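Local coordinates for protein nitrophorin Cim l NP (PDB 2IMQ) that carries nitric oxide on a cysteine-ligated heme in bed-bug saliva and releases it into the victim during feeding, widening the blood vessels, at residues W14-E19 with F47-D52; T79-M84 with G116-S121; L172-E177 with A197-K202. One frame throughout, in Å; residues are numbered along the deposited sequence.

Contact 1 of 3, residues W14-E19 with F47-D52; sequences WNSGHE and FGFQTD. With HEM (protoporphyrin IX containing Fe), chain B.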
loop_
_atom_site.group_PDB
_atom_site.type_symbol
_atom_site.label_atom_id
_atom_site.label_comp_id
_atom_site.label_asym_id
_atom_site.label_seq_id
_atom_site.Cartn_x
_atom_site.Cartn_y
_atom_site.Cartn_z
ATOM N N TRP A 14 2.374 3.156 -4.228
ATOM C CA TRP A 14 3.420 3.960 -4.829
ATOM C C TRP A 14 3.391 5.330 -4.228
ATOM O O TRP A 14 2.387 6.039 -4.281
ATOM C CB TRP A 14 3.152 4.047 -6.307
ATOM C CG TRP A 14 4.245 4.566 -7.145
ATOM C CD1 TRP A 14 5.519 4.912 -6.785
ATOM C CD2 TRP A 14 4.188 4.646 -8.554
ATOM N NE1 TRP A 14 6.220 5.295 -7.909
ATOM C CE2 TRP A 14 5.415 5.136 -9.006
ATOM C CE3 TRP A 14 3.189 4.372 -9.490
ATOM C CZ2 TRP A 14 5.668 5.332 -10.351
ATOM C CZ3 TRP A 14 3.447 4.587 -10.798
ATOM C CH2 TRP A 14 4.665 5.037 -11.219
ATOM N N ASN A 15 4.511 5.737 -3.677
ATOM C CA ASN A 15 4.719 7.136 -3.316
ATOM C C ASN A 15 5.132 7.821 -4.606
ATOM O O ASN A 15 6.317 7.861 -5.015
ATOM C CB ASN A 15 5.764 7.259 -2.207
ATOM C CG ASN A 15 5.838 8.656 -1.679
ATOM O OD1 ASN A 15 5.473 9.555 -2.400
ATOM N ND2 ASN A 15 6.276 8.858 -0.426
ATOM N N SER A 16 4.110 8.293 -5.283
ATOM C CA SER A 16 4.238 8.803 -6.642
ATOM C C SER A 16 4.429 10.319 -6.694
ATOM O O SER A 16 4.821 10.874 -7.742
ATOM C CB SER A 16 2.985 8.371 -7.420
ATOM O OG SER A 16 1.849 8.765 -6.719
ATOM N N GLY A 17 4.211 11.044 -5.599
ATOM C CA GLY A 17 4.534 12.469 -5.589
ATOM C C GLY A 17 3.603 13.254 -6.482
ATOM O O GLY A 17 2.375 13.138 -6.354
ATOM N N HIS A 18 4.189 14.035 -7.406
ATOM C CA HIS A 18 3.412 14.795 -8.372
ATOM C C HIS A 18 3.244 14.040 -9.686
ATOM O O HIS A 18 2.683 14.588 -10.641
ATOM C CB HIS A 18 4.067 16.179 -8.621
ATOM C CG HIS A 18 4.035 17.087 -7.424
ATOM N ND1 HIS A 18 3.190 18.175 -7.332
ATOM C CD2 HIS A 18 4.736 17.058 -6.267
ATOM C CE1 HIS A 18 3.385 18.784 -6.174
ATOM N NE2 HIS A 18 4.314 18.122 -5.504
ATOM N N GLU A 19 3.672 12.785 -9.768
ATOM C CA GLU A 19 3.605 12.062 -11.041
ATOM C C GLU A 19 2.195 11.596 -11.383
ATOM O O GLU A 19 1.488 11.074 -10.541
ATOM C CB GLU A 19 4.573 10.893 -11.133
ATOM C CG GLU A 19 5.529 11.023 -12.324
ATOM C CD GLU A 19 5.409 9.856 -13.266
ATOM O OE1 GLU A 19 5.620 10.035 -14.482
ATOM O OE2 GLU A 19 5.073 8.751 -12.781
ATOM N N PHE A 47 0.910 14.527 -3.942
ATOM C CA PHE A 47 0.529 15.934 -3.713
ATOM C C PHE A 47 -0.494 16.410 -4.704
ATOM O O PHE A 47 -0.360 16.169 -5.901
ATOM C CB PHE A 47 1.742 16.823 -3.833
ATOM C CG PHE A 47 2.740 16.608 -2.741
ATOM C CD1 PHE A 47 3.882 15.850 -2.976
ATOM C CD2 PHE A 47 2.500 17.099 -1.456
ATOM C CE1 PHE A 47 4.799 15.607 -1.946
ATOM C CE2 PHE A 47 3.413 16.878 -0.420
ATOM C CZ PHE A 47 4.563 16.125 -0.664
ATOM N N GLY A 48 -1.491 17.117 -4.185
ATOM C CA GLY A 48 -2.454 17.840 -5.022
ATOM C C GLY A 48 -3.538 16.986 -5.656
ATOM O O GLY A 48 -4.192 17.414 -6.607
ATOM N N PHE A 49 -3.784 15.780 -5.153
ATOM C CA PHE A 49 -4.779 14.922 -5.788
ATOM C C PHE A 49 -6.186 15.518 -5.866
ATOM O O PHE A 49 -6.803 15.437 -6.908
ATOM C CB PHE A 49 -4.904 13.583 -5.065
ATOM C CG PHE A 49 -3.633 12.764 -5.069
ATOM C CD1 PHE A 49 -3.205 12.156 -3.917
ATOM C CD2 PHE A 49 -2.917 12.581 -6.229
ATOM C CE1 PHE A 49 -2.054 11.411 -3.908
ATOM C CE2 PHE A 49 -1.768 11.760 -6.233
ATOM C CZ PHE A 49 -1.352 11.206 -5.057
ATOM N N GLN A 50 -6.673 16.034 -4.739
ATOM C CA GLN A 50 -8.049 16.517 -4.597
ATOM C C GLN A 50 -8.234 17.781 -5.414
ATOM O O GLN A 50 -9.141 17.857 -6.255
ATOM C CB GLN A 50 -8.336 16.762 -3.115
ATOM C CG GLN A 50 -9.780 17.034 -2.741
ATOM C CD GLN A 50 -10.050 16.721 -1.274
ATOM O OE1 GLN A 50 -11.183 16.435 -0.901
ATOM N NE2 GLN A 50 -9.009 16.771 -0.442
ATOM N N THR A 51 -7.387 18.771 -5.186
ATOM C CA THR A 51 -7.409 19.994 -6.000
ATOM C C THR A 51 -7.365 19.613 -7.474
ATOM O O THR A 51 -8.198 20.076 -8.290
ATOM C CB THR A 51 -6.220 20.891 -5.629
ATOM O OG1 THR A 51 -6.439 21.466 -4.331
ATOM C CG2 THR A 51 -6.120 22.117 -6.550
ATOM N N ASP A 52 -6.416 18.732 -7.795
ATOM C CA ASP A 52 -6.184 18.231 -9.148
ATOM C C ASP A 52 -5.936 19.345 -10.174
ATOM O O ASP A 52 -6.542 19.360 -11.247
ATOM C CB ASP A 52 -7.313 17.296 -9.605
ATOM C CG ASP A 52 -6.973 16.558 -10.892
ATOM O OD1 ASP A 52 -7.872 15.939 -11.508
ATOM O OD2 ASP A 52 -5.824 16.544 -11.385
HETATM C CHA HEM B . -8.607 8.501 -9.418
HETATM C CHB HEM B . -4.461 5.988 -9.442
HETATM C CHC HEM B . -1.982 10.102 -9.761
HETATM C CHD HEM B . -5.999 12.648 -9.424
HETATM C C1A HEM B . -7.733 7.452 -9.429
HETATM C C2A HEM B . -8.070 6.049 -9.416
HETATM C C3A HEM B . -6.895 5.370 -9.388
HETATM C C4A HEM B . -5.814 6.313 -9.418
HETATM C CMA HEM B . -6.742 3.860 -9.397
HETATM C CAA HEM B . -9.480 5.416 -9.433
HETATM C CBA HEM B . -9.720 5.113 -10.938
HETATM C CGA HEM B . -11.114 4.552 -11.176
HETATM O O1A HEM B . -12.064 5.333 -11.206
HETATM O O2A HEM B . -11.267 3.327 -11.404
HETATM C C1B HEM B . -3.449 6.889 -9.547
HETATM C C2B HEM B . -2.048 6.552 -9.636
HETATM C C3B HEM B . -1.349 7.677 -9.731
HETATM C C4B HEM B . -2.290 8.768 -9.719
HETATM C CMB HEM B . -1.678 5.112 -9.608
HETATM C CAB HEM B . 0.156 7.872 -9.827
HETATM C CBB HEM B . 0.959 6.883 -10.242
HETATM C C1C HEM B . -2.811 11.186 -9.744
HETATM C C2C HEM B . -2.432 12.576 -9.740
HETATM C C3C HEM B . -3.567 13.269 -9.713
HETATM C C4C HEM B . -4.661 12.362 -9.558
HETATM C CMC HEM B . -1.025 13.146 -9.955
HETATM C CAC HEM B . -3.702 14.785 -9.735
HETATM C CBC HEM B . -3.156 15.557 -8.799
HETATM C C1D HEM B . -7.046 11.758 -9.341
HETATM C C2D HEM B . -8.417 12.152 -9.123
HETATM C C3D HEM B . -9.218 10.891 -9.154
HETATM C C4D HEM B . -8.274 9.823 -9.355
HETATM C CMD HEM B . -8.952 13.574 -8.951
HETATM C CAD HEM B . -10.742 10.845 -8.953
HETATM C CBD HEM B . -11.347 11.476 -10.197
HETATM C CGD HEM B . -12.813 11.182 -10.272
HETATM O O1D HEM B . -13.445 11.664 -11.268
HETATM O O2D HEM B . -13.316 10.483 -9.344
HETATM N NA HEM B . -6.350 7.600 -9.449
HETATM N NB HEM B . -3.565 8.251 -9.575
HETATM N NC HEM B . -4.163 11.097 -9.601
HETATM N ND HEM B . -7.008 10.373 -9.448
HETATM FE FE HEM B . -5.282 9.342 -9.663
#

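Contact 2 of 3, residues T79-M84 with G116-S121; sequences TITETM and GGIVTS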
loop_
_atom_site.group_PDB
_atom_site.type_symbol
_atom_site.label_atom_id
_atom_site.label_comp_id
_atom_site.label_asym_id
_atom_site.label_seq_id
_atom_site.Cartn_x
_atom_site.Cartn_y
_atom_site.Cartn_z
ATOM N N THR A 79 -11.066 6.848 -2.997
ATOM C CA THR A 79 -11.074 7.912 -2.039
ATOM C C THR A 79 -9.802 8.694 -2.250
ATOM O O THR A 79 -8.731 8.097 -2.273
ATOM C CB THR A 79 -11.086 7.371 -0.625
ATOM O OG1 THR A 79 -12.217 6.535 -0.441
ATOM C CG2 THR A 79 -11.201 8.501 0.377
ATOM N N ILE A 80 -9.884 10.000 -2.390
ATOM C CA ILE A 80 -8.716 10.853 -2.436
ATOM C C ILE A 80 -8.759 11.988 -1.428
ATOM O O ILE A 80 -9.826 12.570 -1.108
ATOM C CB ILE A 80 -8.436 11.399 -3.857
ATOM C CG1 ILE A 80 -9.579 12.295 -4.329
ATOM C CG2 ILE A 80 -8.153 10.256 -4.824
ATOM C CD1 ILE A 80 -9.334 12.946 -5.703
ATOM N N THR A 81 -7.580 12.298 -0.935
ATOM C CA THR A 81 -7.329 13.500 -0.139
ATOM C C THR A 81 -6.283 14.323 -0.868
ATOM O O THR A 81 -5.933 14.030 -2.016
ATOM C CB THR A 81 -6.888 13.168 1.289
ATOM O OG1 THR A 81 -5.591 12.559 1.258
ATOM C CG2 THR A 81 -7.793 12.165 1.949
ATOM N N GLU A 82 -5.753 15.353 -0.247
ATOM C CA GLU A 82 -4.707 16.069 -0.930
ATOM C C GLU A 82 -3.431 15.231 -1.155
ATOM O O GLU A 82 -2.748 15.461 -2.148
ATOM C CB GLU A 82 -4.385 17.379 -0.216
ATOM C CG GLU A 82 -5.174 18.558 -0.770
ATOM C CD GLU A 82 -4.722 18.904 -2.171
ATOM O OE1 GLU A 82 -3.585 19.415 -2.327
ATOM O OE2 GLU A 82 -5.476 18.634 -3.119
ATOM N N THR A 83 -3.156 14.276 -0.259
ATOM C CA THR A 83 -1.898 13.565 -0.284
ATOM C C THR A 83 -2.028 12.082 -0.445
ATOM O O THR A 83 -1.003 11.417 -0.575
ATOM C CB THR A 83 -1.080 13.816 0.990
ATOM O OG1 THR A 83 -1.807 13.304 2.116
ATOM C CG2 THR A 83 -0.840 15.308 1.193
ATOM N N MET A 84 -3.237 11.544 -0.407
ATOM C CA MET A 84 -3.437 10.083 -0.460
ATOM C C MET A 84 -4.556 9.723 -1.447
ATOM O O MET A 84 -5.504 10.460 -1.627
ATOM C CB MET A 84 -3.832 9.483 0.873
ATOM C CG MET A 84 -2.792 9.594 2.002
ATOM S SD MET A 84 -3.392 8.996 3.519
ATOM C CE MET A 84 -4.287 10.433 3.997
ATOM N N GLY A 116 -2.621 11.282 7.812
ATOM C CA GLY A 116 -3.647 10.451 8.381
ATOM C C GLY A 116 -3.738 9.192 7.563
ATOM O O GLY A 116 -2.708 8.599 7.268
ATOM N N GLY A 117 -4.951 8.800 7.213
ATOM C CA GLY A 117 -5.128 7.664 6.410
ATOM C C GLY A 117 -6.557 7.460 5.990
ATOM O O GLY A 117 -7.468 8.268 6.301
ATOM N N ILE A 118 -6.746 6.375 5.269
ATOM C CA ILE A 118 -8.052 5.942 4.674
ATOM C C ILE A 118 -8.211 4.488 4.956
ATOM O O ILE A 118 -7.256 3.707 4.778
ATOM C CB ILE A 118 -8.052 6.157 3.177
ATOM C CG1 ILE A 118 -7.710 7.614 2.794
ATOM C CG2 ILE A 118 -9.447 5.772 2.539
ATOM C CD1 ILE A 118 -7.401 7.813 1.376
ATOM N N VAL A 119 -9.425 4.074 5.352
ATOM C CA VAL A 119 -9.712 2.668 5.444
ATOM C C VAL A 119 -10.981 2.363 4.647
ATOM O O VAL A 119 -11.994 2.964 4.909
ATOM C CB VAL A 119 -9.970 2.178 6.890
ATOM C CG1 VAL A 119 -10.009 0.709 6.921
ATOM C CG2 VAL A 119 -8.960 2.671 7.824
ATOM N N THR A 120 -10.900 1.424 3.739
ATOM C CA THR A 120 -12.076 0.940 2.981
ATOM C C THR A 120 -12.269 -0.499 3.323
ATOM O O THR A 120 -11.352 -1.317 3.234
ATOM C CB THR A 120 -11.816 1.143 1.476
ATOM O OG1 THR A 120 -11.808 2.534 1.179
ATOM C CG2 THR A 120 -12.898 0.502 0.606
ATOM N N SER A 121 -13.521 -0.851 3.684
ATOM C CA SER A 121 -13.852 -2.181 4.124
ATOM C C SER A 121 -15.125 -2.676 3.420
ATOM O O SER A 121 -15.972 -1.909 3.050
ATOM C CB SER A 121 -14.116 -2.218 5.644
ATOM O OG SER A 121 -12.978 -1.775 6.379
HETATM O O HOH W 1 -11.306 4.135 -1.060
#

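Contact 3 of 3, residues L172-E177 with A197-K202; sequences LNVRVE and AFDQLK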
loop_
_atom_site.group_PDB
_atom_site.type_symbol
_atom_site.label_atom_id
_atom_site.label_comp_id
_atom_site.label_asym_id
_atom_site.label_seq_id
_atom_site.Cartn_x
_atom_site.Cartn_y
_atom_site.Cartn_z
ATOM N N LEU A 172 4.848 3.960 4.766
ATOM C CA LEU A 172 4.612 4.051 6.197
ATOM C C LEU A 172 5.472 5.091 6.931
ATOM O O LEU A 172 5.362 5.230 8.126
ATOM C CB LEU A 172 4.824 2.707 6.844
ATOM C CG LEU A 172 4.057 1.499 6.256
ATOM C CD1 LEU A 172 4.436 0.231 6.977
ATOM C CD2 LEU A 172 2.564 1.675 6.264
ATOM N N ASN A 173 6.337 5.744 6.190
ATOM C CA ASN A 173 7.325 6.662 6.733
ATOM C C ASN A 173 8.321 5.968 7.610
ATOM O O ASN A 173 8.902 6.525 8.501
ATOM C CB ASN A 173 6.731 7.916 7.413
ATOM C CG ASN A 173 7.664 9.058 7.309
ATOM O OD1 ASN A 173 8.367 9.185 6.299
ATOM N ND2 ASN A 173 7.689 9.895 8.336
ATOM N N VAL A 174 8.516 4.692 7.326
ATOM C CA VAL A 174 9.539 3.819 7.917
ATOM C C VAL A 174 10.784 3.859 6.978
ATOM O O VAL A 174 10.633 3.646 5.786
ATOM C CB VAL A 174 9.011 2.368 8.064
ATOM C CG1 VAL A 174 10.113 1.428 8.379
ATOM C CG2 VAL A 174 7.945 2.329 9.135
ATOM N N ARG A 175 11.938 4.064 7.575
ATOM C CA ARG A 175 13.176 4.191 6.796
ATOM C C ARG A 175 14.263 3.290 7.381
ATOM O O ARG A 175 14.062 2.639 8.388
ATOM C CB ARG A 175 13.628 5.639 6.734
ATOM C CG ARG A 175 12.576 6.599 6.135
ATOM C CD ARG A 175 12.425 6.347 4.659
ATOM N NE ARG A 175 11.555 7.269 3.955
ATOM C CZ ARG A 175 10.276 7.036 3.689
ATOM N NH1 ARG A 175 9.678 5.934 4.133
ATOM N NH2 ARG A 175 9.588 7.910 2.997
ATOM N N VAL A 176 15.390 3.259 6.686
ATOM C CA VAL A 176 16.531 2.505 7.137
ATOM C C VAL A 176 17.419 3.432 7.932
ATOM O O VAL A 176 17.935 4.418 7.394
ATOM C CB VAL A 176 17.246 1.915 5.905
ATOM C CG1 VAL A 176 18.629 1.377 6.235
ATOM C CG2 VAL A 176 16.426 0.782 5.264
ATOM N N GLU A 177 17.627 3.098 9.190
ATOM C CA GLU A 177 18.344 3.934 10.119
ATOM C C GLU A 177 19.820 3.504 10.185
ATOM O O GLU A 177 20.277 2.926 11.150
ATOM C CB GLU A 177 17.663 3.851 11.478
ATOM C CG GLU A 177 18.114 4.954 12.414
ATOM C CD GLU A 177 17.330 5.078 13.678
ATOM O OE1 GLU A 177 16.133 4.721 13.688
ATOM O OE2 GLU A 177 17.946 5.590 14.660
ATOM N N ALA A 197 17.952 -5.205 8.947
ATOM C CA ALA A 197 18.218 -5.100 10.382
ATOM C C ALA A 197 18.138 -3.643 10.888
ATOM O O ALA A 197 17.817 -3.424 12.025
ATOM C CB ALA A 197 19.516 -5.730 10.751
ATOM N N PHE A 198 18.356 -2.673 10.010
ATOM C CA PHE A 198 18.339 -1.229 10.330
ATOM C C PHE A 198 16.994 -0.586 9.995
ATOM O O PHE A 198 16.791 0.583 10.299
ATOM C CB PHE A 198 19.462 -0.523 9.586
ATOM C CG PHE A 198 20.791 -1.058 9.934
ATOM C CD1 PHE A 198 21.455 -1.922 9.088
ATOM C CD2 PHE A 198 21.394 -0.717 11.129
ATOM C CE1 PHE A 198 22.672 -2.443 9.433
ATOM C CE2 PHE A 198 22.653 -1.244 11.439
ATOM C CZ PHE A 198 23.252 -2.099 10.603
ATOM N N ASP A 199 16.082 -1.320 9.369
ATOM C CA ASP A 199 14.803 -0.802 9.032
ATOM C C ASP A 199 13.989 -0.541 10.304
ATOM O O ASP A 199 14.044 -1.270 11.274
ATOM C CB ASP A 199 14.075 -1.798 8.097
ATOM C CG ASP A 199 12.683 -1.349 7.799
ATOM O OD1 ASP A 199 12.483 -0.490 6.895
ATOM O OD2 ASP A 199 11.698 -1.874 8.402
ATOM N N GLN A 200 13.193 0.526 10.234
ATOM C CA GLN A 200 12.454 1.010 11.434
ATOM C C GLN A 200 11.135 0.300 11.722
ATOM O O GLN A 200 10.547 0.547 12.745
ATOM C CB GLN A 200 12.246 2.511 11.316
ATOM C CG GLN A 200 13.517 3.318 11.432
ATOM C CD GLN A 200 13.393 4.730 11.031
ATOM O OE1 GLN A 200 12.627 5.089 10.134
ATOM N NE2 GLN A 200 14.252 5.561 11.618
ATOM N N LEU A 201 10.675 -0.621 10.880
ATOM C CA LEU A 201 9.387 -1.248 11.169
ATOM C C LEU A 201 9.459 -1.971 12.496
ATOM O O LEU A 201 8.535 -1.898 13.307
ATOM C CB LEU A 201 8.947 -2.154 10.029
ATOM C CG LEU A 201 7.564 -2.809 10.262
ATOM C CD1 LEU A 201 6.490 -1.760 10.370
ATOM C CD2 LEU A 201 7.299 -3.749 9.098
ATOM N N LYS A 202 10.539 -2.689 12.776
ATOM C CA LYS A 202 10.637 -3.381 14.053
ATOM C C LYS A 202 10.658 -2.447 15.235
ATOM O O LYS A 202 10.190 -2.794 16.298
ATOM C CB LYS A 202 11.891 -4.254 14.077
ATOM C CG LYS A 202 13.173 -3.524 13.978
ATOM C CD LYS A 202 14.424 -4.465 14.087
ATOM C CE LYS A 202 14.607 -5.274 12.852
ATOM N NZ LYS A 202 14.523 -4.572 11.499
#

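Contact 1 of 3, residues W14-E19 with F47-D52
The imidazole of H18 lies across the root of the F47 side chain, with F47 CB over one ring face and only 3.3 Å from H18 NE2. This is a CH-pi contact: CB sits 3.6 Å from the imidazole centroid. The phenyl ring is nearly parallel to the imidazole, the planes 22° apart, but slid aside so that the two barely overlap. The backbones are tied by F47 N, which gives its hydrogen to G17 O at 3.1 Å. G17 has a positive phi, easy for a residue without a side chain, in the type II' turn from S16 to E19 that ends strand 6-17.

Farther along, both segments reach the heme. F49 turns a ring edge to the porphyrin, CD2 standing 3.5 Å from HEM C2C, and S16 OG lies near the plane of that ring off CZ, loosely at 4.4 Å. W14 CZ3 reaches the vinyl carbon HEM CBB at 3.4 Å, while D52 OD2 comes to 3.2 Å from HEM CAC and also accepts from Q56 N. The chemistry implies a mixed pocket wall: aromatic rings meet the porphyrin edge and a vinyl, the oxygens of G48, D52 and E19 meet vinyl and methyl carbons, and this rim of the heme is thus met by van der Waals contact.

Contact 2 of 3, residues T79-M84 with G116-S121
The backbones of T79-M84 and G116-S121 keep well apart, with CA atoms 7.6 Å from each other at T79 and I118, so side chains and a water span the gap. I118 is the central apolar residue: its CG2 meets T79 CG2 at 3.9 Å, the two branched side chains running past one another in opposing senses, and its CD1 reaches M84 CB at 4.0 Å. Branching at CB lets one isoleucine touch both partners.

M84 bends at its thioether (chi3 -81°), bringing CE over the G116-G117 peptide, while M84 SD lies 3.6 Å from G117 CA. The two glycines present bare backbone to the flexible methionine. At the other end a water takes T79 OG1 at 2.6 Å and T120 OG1 at 2.8 Å; these hydroxyls also bond to K77 and T104. T81 OG1 receives weak bonds from T83 N and M84 N within the turn, which T81 N closes on M84 O.

The segments belong to the two sheets of the DNase I-like beta-sandwich: T79-M84 joins edge strand 73-80 to strand 84-91, and 116-121 lies in strand 116-124, between strands 103-108 and 127-135. T104 and I106 touch T79, and L86 packs on I118.

Contact 3 of 3, residues L172-E177 with A197-K202
Q200 reaches across to the backbone of R175 and the carboxylate of E177, using both ends of its amide. Its OE1 accepts from R175 N at 2.8 Å, the donor tilted 28° from the carbonyl plane. On the other side of the same amide, NE2 gives an almost straight bond to E177 OE1 at 2.9 Å; the acceptor lies in the amide plane of Q200 but is met from above its own carboxylate plane, the two planes being 81° apart. A glutamine suits this place because one flat group supplies an acceptor and a donor. The chain is extended beyond CG, and Q200 CG passes 3.2 Å from R175 O, which also accepts from Q200 N.

A second backbone link, from E177 N to F198 O, is nearly straight at 172°. The two backbone bonds, Q200 N to R175 O and E177 N to F198 O, make a single beta bridge, V176 facing D199, in which two loop segments run roughly antiparallel. The bridge joins the loop following strand 165-169 to the approach to helix 201-206, in the DNase I-like fold. D199 stands just before that helix, where its OD2 accepts from L201 N at 3.0 Å, a capping bond. Aspartate is apt here, since its short carboxylate can reach a backbone N-H near the helix start.

V174 CG1 nestles against this cap, 3.3 Å from L201 N, its side chain crossing that of D199 at about a right angle. V176 CG1 packs on F198 CB at 3.9 Å.

Further out, R244 forms a salt bridge with D199 OD1, K147 gives a bond to Q200 OE1, and D171 pairs with R175. R175 NH1 also bonds V174 O, folding the arginine back over its own segment, and the guanidinium meets Y224 in a cation-pi contact.

Contacts 1 and 2 adjoin, their centres 12 Å apart: E82 OE2 accepts a probable hydrogen bond from T51 N at 2.8 Å, and E82 O another from F49 N at 3.2 Å. The turn between strands 73-80 and 84-91 is thus bonded to the heme-side loop of contact 1. Of the three, contact 1 is most closely involved with the heme, the side chain of F49 lying about 7 Å from that of C60, the proximal iron ligand. I80, within segment 79-84 but turned away from 116-121, lines the heme pocket, and the side chain of T79 is about 9 Å from the heme. Contact 3 stands apart, its centre 24 Å from that of contact 1 and 23 Å from that of contact 2.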